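Local coordinates for protein catechol 2,3-dioxygenase (Pseudomonas sp. KL28, PDB 3HPY) that probably cleaves catechols, opening the aromatic ring next to its two hydroxyls with O2 and ferrous iron to give 2-hydroxymuconic semialdehyde-type products, at residues F71-K76 with E80-D85; L112-L117 with I203-Y208. All coordinates share one frame; numbering follows the deposited sequence.

Contact 1. Residues F71-K76 with E80-D85; sequences FKVLDK and EKLDAD
Val73 and Leu82 meet in the buried angle where strand 65-73 turns into helix 76-89, a strand-to-helix connection in the N-terminal, VOC-type (vicinal oxygen chelate) domain of this extradiol dioxygenase. The apolar contact is one methyl against another, Val73 CG1 to Leu82 CD1 at 3.9 Å, and the two side chains slide past each other in opposite directions. Val73 turns CG1 anti to its carbonyl carbon, beside the backbone N, which carries that methyl to the helix. Leu82 reaches it with CG likewise anti to the carbonyl carbon (chi1 -68°), so that of its two methyls it is CD1 that faces the valine.

At the outer end the contact becomes polar and solvent-exposed. Lys76 O accepts a nearly straight bond from Glu80 N (3.0 Å, N-H...O 173°), the i to i+4 bond of the first helical turn. Just before that turn Asp75 takes the N-cap position, and its OD1 is hydrogen-bonded to Thr78 OG1.

Asp83, on the same helix, gives OD1 to a salt bridge with Arg95 NH1, and its OD2 is hydrogen-bonded to Thr93 OG1, which ties the helix to strand 93-96. The Glu80 side chain starts beside the carbonyl that its own backbone N meets: CB lies 3.8 Å from Lys76 O, and CG comes nearer, 3.3 Å from Lys76 O. The chain then bends at the next bond (chi2 -58°), and from CD the carboxylate reaches the same guanidinium that Asp83 holds, Glu80 OE1 forming a salt bridge with Arg95 NH2.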
# COMPACT_ATOMS: atom_id res chain seq x y z
N PHE C 71 20.69 21.53 -13.35
CA PHE C 71 20.89 20.10 -13.58
C PHE C 71 22.35 19.72 -13.33
O PHE C 71 23.26 20.35 -13.86
CB PHE C 71 20.57 19.75 -15.04
CG PHE C 71 19.12 19.79 -15.38
CD1 PHE C 71 18.31 18.69 -15.16
CD2 PHE C 71 18.56 20.92 -16.00
CE1 PHE C 71 16.98 18.69 -15.55
CE2 PHE C 71 17.22 20.93 -16.39
CZ PHE C 71 16.44 19.81 -16.17
N LYS C 72 22.57 18.68 -12.53
CA LYS C 72 23.94 18.25 -12.29
C LYS C 72 24.37 17.39 -13.48
O LYS C 72 23.57 16.62 -14.00
CB LYS C 72 24.05 17.43 -11.00
CG LYS C 72 25.48 16.98 -10.72
CD LYS C 72 25.68 16.48 -9.32
CE LYS C 72 27.11 16.01 -9.13
NZ LYS C 72 27.38 15.70 -7.70
N VAL C 73 25.62 17.55 -13.93
CA VAL C 73 26.12 16.76 -15.06
C VAL C 73 27.19 15.78 -14.54
O VAL C 73 27.61 15.89 -13.39
CB VAL C 73 26.74 17.65 -16.17
CG1 VAL C 73 25.72 18.70 -16.62
CG2 VAL C 73 28.02 18.31 -15.68
N LEU C 74 27.63 14.86 -15.38
CA LEU C 74 28.60 13.86 -14.93
C LEU C 74 29.85 14.43 -14.26
O LEU C 74 30.15 14.08 -13.11
CB LEU C 74 29.01 12.96 -16.10
CG LEU C 74 29.75 11.66 -15.74
CD1 LEU C 74 28.91 10.80 -14.78
CD2 LEU C 74 30.02 10.88 -17.01
N ASP C 75 30.57 15.31 -14.96
CA ASP C 75 31.79 15.91 -14.41
C ASP C 75 32.15 17.25 -15.06
O ASP C 75 31.46 17.73 -15.96
CB ASP C 75 32.97 14.93 -14.58
CG ASP C 75 33.01 14.31 -15.97
OD1 ASP C 75 32.94 15.06 -16.96
OD2 ASP C 75 33.11 13.07 -16.07
N LYS C 76 33.25 17.85 -14.59
CA LYS C 76 33.69 19.14 -15.12
C LYS C 76 33.92 19.06 -16.62
O LYS C 76 33.57 19.99 -17.35
CB LYS C 76 34.97 19.58 -14.40
CG LYS C 76 34.76 19.86 -12.91
CD LYS C 76 36.09 19.96 -12.16
CE LYS C 76 36.72 18.58 -12.00
NZ LYS C 76 38.15 18.63 -11.60
N GLU C 80 32.05 21.59 -19.34
CA GLU C 80 32.69 22.40 -20.37
C GLU C 80 32.14 22.00 -21.73
O GLU C 80 31.78 22.84 -22.56
CB GLU C 80 34.21 22.18 -20.36
CG GLU C 80 34.89 22.48 -19.04
CD GLU C 80 34.67 23.91 -18.59
OE1 GLU C 80 34.39 24.77 -19.46
OE2 GLU C 80 34.78 24.18 -17.37
N LYS C 81 32.07 20.70 -21.95
CA LYS C 81 31.58 20.13 -23.19
C LYS C 81 30.19 20.67 -23.55
O LYS C 81 29.95 21.12 -24.67
CB LYS C 81 31.55 18.61 -23.04
CG LYS C 81 31.58 17.83 -24.33
CD LYS C 81 30.20 17.62 -24.90
CE LYS C 81 30.25 16.68 -26.09
NZ LYS C 81 28.90 16.47 -26.69
N LEU C 82 29.27 20.65 -22.58
CA LEU C 82 27.92 21.15 -22.81
C LEU C 82 27.86 22.67 -23.00
O LEU C 82 27.12 23.17 -23.84
CB LEU C 82 27.01 20.69 -21.68
CG LEU C 82 26.82 19.18 -21.76
CD1 LEU C 82 26.26 18.63 -20.46
CD2 LEU C 82 25.91 18.85 -22.94
N ASP C 83 28.65 23.40 -22.22
CA ASP C 83 28.68 24.86 -22.37
C ASP C 83 29.01 25.14 -23.84
O ASP C 83 28.33 25.92 -24.50
CB ASP C 83 29.74 25.46 -21.44
CG ASP C 83 29.75 27.00 -21.45
OD1 ASP C 83 30.72 27.57 -20.92
OD2 ASP C 83 28.80 27.63 -21.96
N ALA C 84 30.04 24.47 -24.36
CA ALA C 84 30.47 24.67 -25.75
C ALA C 84 29.39 24.33 -26.78
O ALA C 84 29.23 25.03 -27.77
CB ALA C 84 31.72 23.85 -26.04
N ASP C 85 28.67 23.24 -26.54
CA ASP C 85 27.61 22.82 -27.45
C ASP C 85 26.45 23.80 -27.42
O ASP C 85 25.74 23.97 -28.41
CB ASP C 85 27.11 21.42 -27.09
CG ASP C 85 28.21 20.38 -27.10
OD1 ASP C 85 29.08 20.43 -28.01
OD2 ASP C 85 28.21 19.49 -26.22

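Contact 2. Residues L112-L117 with I203-Y208; sequences LPSGHL and IAFVEY
The rings of Phe205 and His116 meet near the outer rim of the phenyl group: His116 ND1 lies at the edge of the Phe205 ring, close to its plane and 4.2 Å from Phe205 CE2. Two further groups come at the same end of the phenyl ring obliquely. Leu112, whose side chain crosses that of Phe205 at about a right angle, brings CD1 to 3.6 Å from Phe205 CZ, and Ser114 OG stands 3.9 Å from Phe205 CE2. Phe169 and Val165 of helix 162-171 also pack on Phe205, the two phenyl planes meeting at about 55°.

The imidazole is held at both nitrogens. Ser114 OG and His116 ND1 share a short hydrogen bond of 2.6 Å, while NE2 donates to Lys213 O, which fixes the ring's rotation in this buried setting. Ser114 CB lies in the imidazole plane at its edge. The serine torsion sets this up: chi1 of 58° places OG between the backbone N and the carbonyl carbon, turned to ND1.

Behind these side chains the backbone forms a type I turn from Leu112 to Gly115, closed by Gly115 N to Leu112 O at 2.8 Å. Leu112 N also bonds to His116 O, and Gly115 takes a positive phi (91°) that calls for glycine. This is the type I turn with G1 beta bulge, the classic tight hairpin link, here joining strands 107-111 and 117-121. Leu112, Ser114 and His116 of this hairpin pack the N-terminal VOC-type domain against Phe205 on strand 203-207 of the C-terminal, iron-binding domain.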
# COMPACT_ATOMS: atom_id res chain seq x y z
N LEU C 112 16.22 29.98 -21.95
CA LEU C 112 15.51 29.25 -22.99
C LEU C 112 14.51 30.17 -23.67
O LEU C 112 14.19 31.25 -23.16
CB LEU C 112 14.76 28.05 -22.39
CG LEU C 112 15.51 26.77 -21.99
CD1 LEU C 112 14.53 25.82 -21.32
CD2 LEU C 112 16.15 26.11 -23.20
N PRO C 113 14.00 29.76 -24.84
CA PRO C 113 13.02 30.53 -25.61
C PRO C 113 11.76 30.78 -24.78
O PRO C 113 11.04 31.76 -24.99
CB PRO C 113 12.74 29.64 -26.81
CG PRO C 113 14.04 28.94 -27.01
CD PRO C 113 14.44 28.57 -25.60
N SER C 114 11.51 29.86 -23.84
CA SER C 114 10.35 29.94 -22.97
C SER C 114 10.54 30.96 -21.86
O SER C 114 9.64 31.18 -21.04
CB SER C 114 10.07 28.56 -22.37
OG SER C 114 11.20 28.08 -21.65
N GLY C 115 11.72 31.56 -21.81
CA GLY C 115 12.01 32.57 -20.81
C GLY C 115 12.62 32.07 -19.52
O GLY C 115 13.10 32.88 -18.72
N HIS C 116 12.63 30.75 -19.31
CA HIS C 116 13.19 30.18 -18.08
C HIS C 116 14.70 30.04 -18.10
O HIS C 116 15.28 29.65 -19.11
CB HIS C 116 12.58 28.80 -17.80
CG HIS C 116 11.10 28.76 -17.95
ND1 HIS C 116 10.48 28.58 -19.16
CD2 HIS C 116 10.11 28.96 -17.04
CE1 HIS C 116 9.17 28.66 -19.00
NE2 HIS C 116 8.92 28.89 -17.72
N LEU C 117 15.32 30.34 -16.96
CA LEU C 117 16.76 30.23 -16.83
C LEU C 117 17.13 28.82 -16.38
O LEU C 117 16.58 28.31 -15.41
CB LEU C 117 17.28 31.24 -15.81
CG LEU C 117 16.80 32.68 -15.95
CD1 LEU C 117 17.55 33.57 -14.97
CD2 LEU C 117 17.01 33.16 -17.37
N ILE C 203 12.02 16.73 -16.47
CA ILE C 203 11.48 18.07 -16.64
C ILE C 203 10.40 18.07 -17.72
O ILE C 203 10.42 17.24 -18.64
CB ILE C 203 12.61 19.07 -17.03
CG1 ILE C 203 12.11 20.52 -16.92
CG2 ILE C 203 13.11 18.78 -18.44
CD1 ILE C 203 13.23 21.56 -16.96
N ALA C 204 9.44 18.99 -17.61
CA ALA C 204 8.36 19.09 -18.59
C ALA C 204 8.03 20.54 -18.86
O ALA C 204 8.30 21.41 -18.03
CB ALA C 204 7.12 18.35 -18.10
N PHE C 205 7.46 20.80 -20.04
CA PHE C 205 7.08 22.14 -20.47
C PHE C 205 5.69 22.13 -21.11
O PHE C 205 5.31 21.17 -21.79
CB PHE C 205 8.05 22.71 -21.52
CG PHE C 205 9.43 22.99 -21.01
CD1 PHE C 205 10.41 21.99 -20.99
CD2 PHE C 205 9.77 24.25 -20.54
CE1 PHE C 205 11.69 22.26 -20.53
CE2 PHE C 205 11.05 24.53 -20.07
CZ PHE C 205 12.01 23.52 -20.06
N VAL C 206 4.94 23.20 -20.88
CA VAL C 206 3.61 23.33 -21.46
C VAL C 206 3.54 24.67 -22.18
O VAL C 206 3.95 25.69 -21.63
CB VAL C 206 2.53 23.26 -20.37
CG1 VAL C 206 1.15 23.38 -21.00
CG2 VAL C 206 2.63 21.95 -19.62
N GLU C 207 3.05 24.65 -23.42
CA GLU C 207 2.94 25.86 -24.23
C GLU C 207 2.14 26.92 -23.49
O GLU C 207 1.02 26.67 -23.06
CB GLU C 207 2.26 25.54 -25.56
CG GLU C 207 2.34 26.67 -26.60
CD GLU C 207 3.73 26.83 -27.19
OE1 GLU C 207 4.29 25.82 -27.69
OE2 GLU C 207 4.27 27.96 -27.18
N TYR C 208 2.72 28.11 -23.35
CA TYR C 208 2.06 29.18 -22.64
C TYR C 208 2.54 30.54 -23.15
O TYR C 208 3.73 30.76 -23.33
CB TYR C 208 2.34 29.06 -21.15
CG TYR C 208 1.44 29.89 -20.28
CD1 TYR C 208 0.06 29.68 -20.28
CD2 TYR C 208 1.96 30.85 -19.42
CE1 TYR C 208 -0.78 30.41 -19.44
CE2 TYR C 208 1.14 31.59 -18.57
CZ TYR C 208 -0.23 31.36 -18.59
OH TYR C 208 -1.05 32.09 -17.75

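In the fold
The contacts follow each other in series along the chain, their centres 20 Å apart. Contact 1 lies wholly within the N-terminal domain, whereas contact 2 spans 86 residues to join that domain to the C-terminal, iron-binding one. Both involve the same eight-stranded sheet: strand 65-73 of contact 1 runs beside strand 117-121, which leaves the hairpin of contact 2. They also touch directly, Phe71 CZ packing 3.7 Å from Ile203 CD1. Contact 1 is away from the active site, and its strand end reaches a second subunit of the tetramer through Lys72 and Leu74; in contact 2 the side chain of Phe205 is about 10 Å from that of the iron ligand His154.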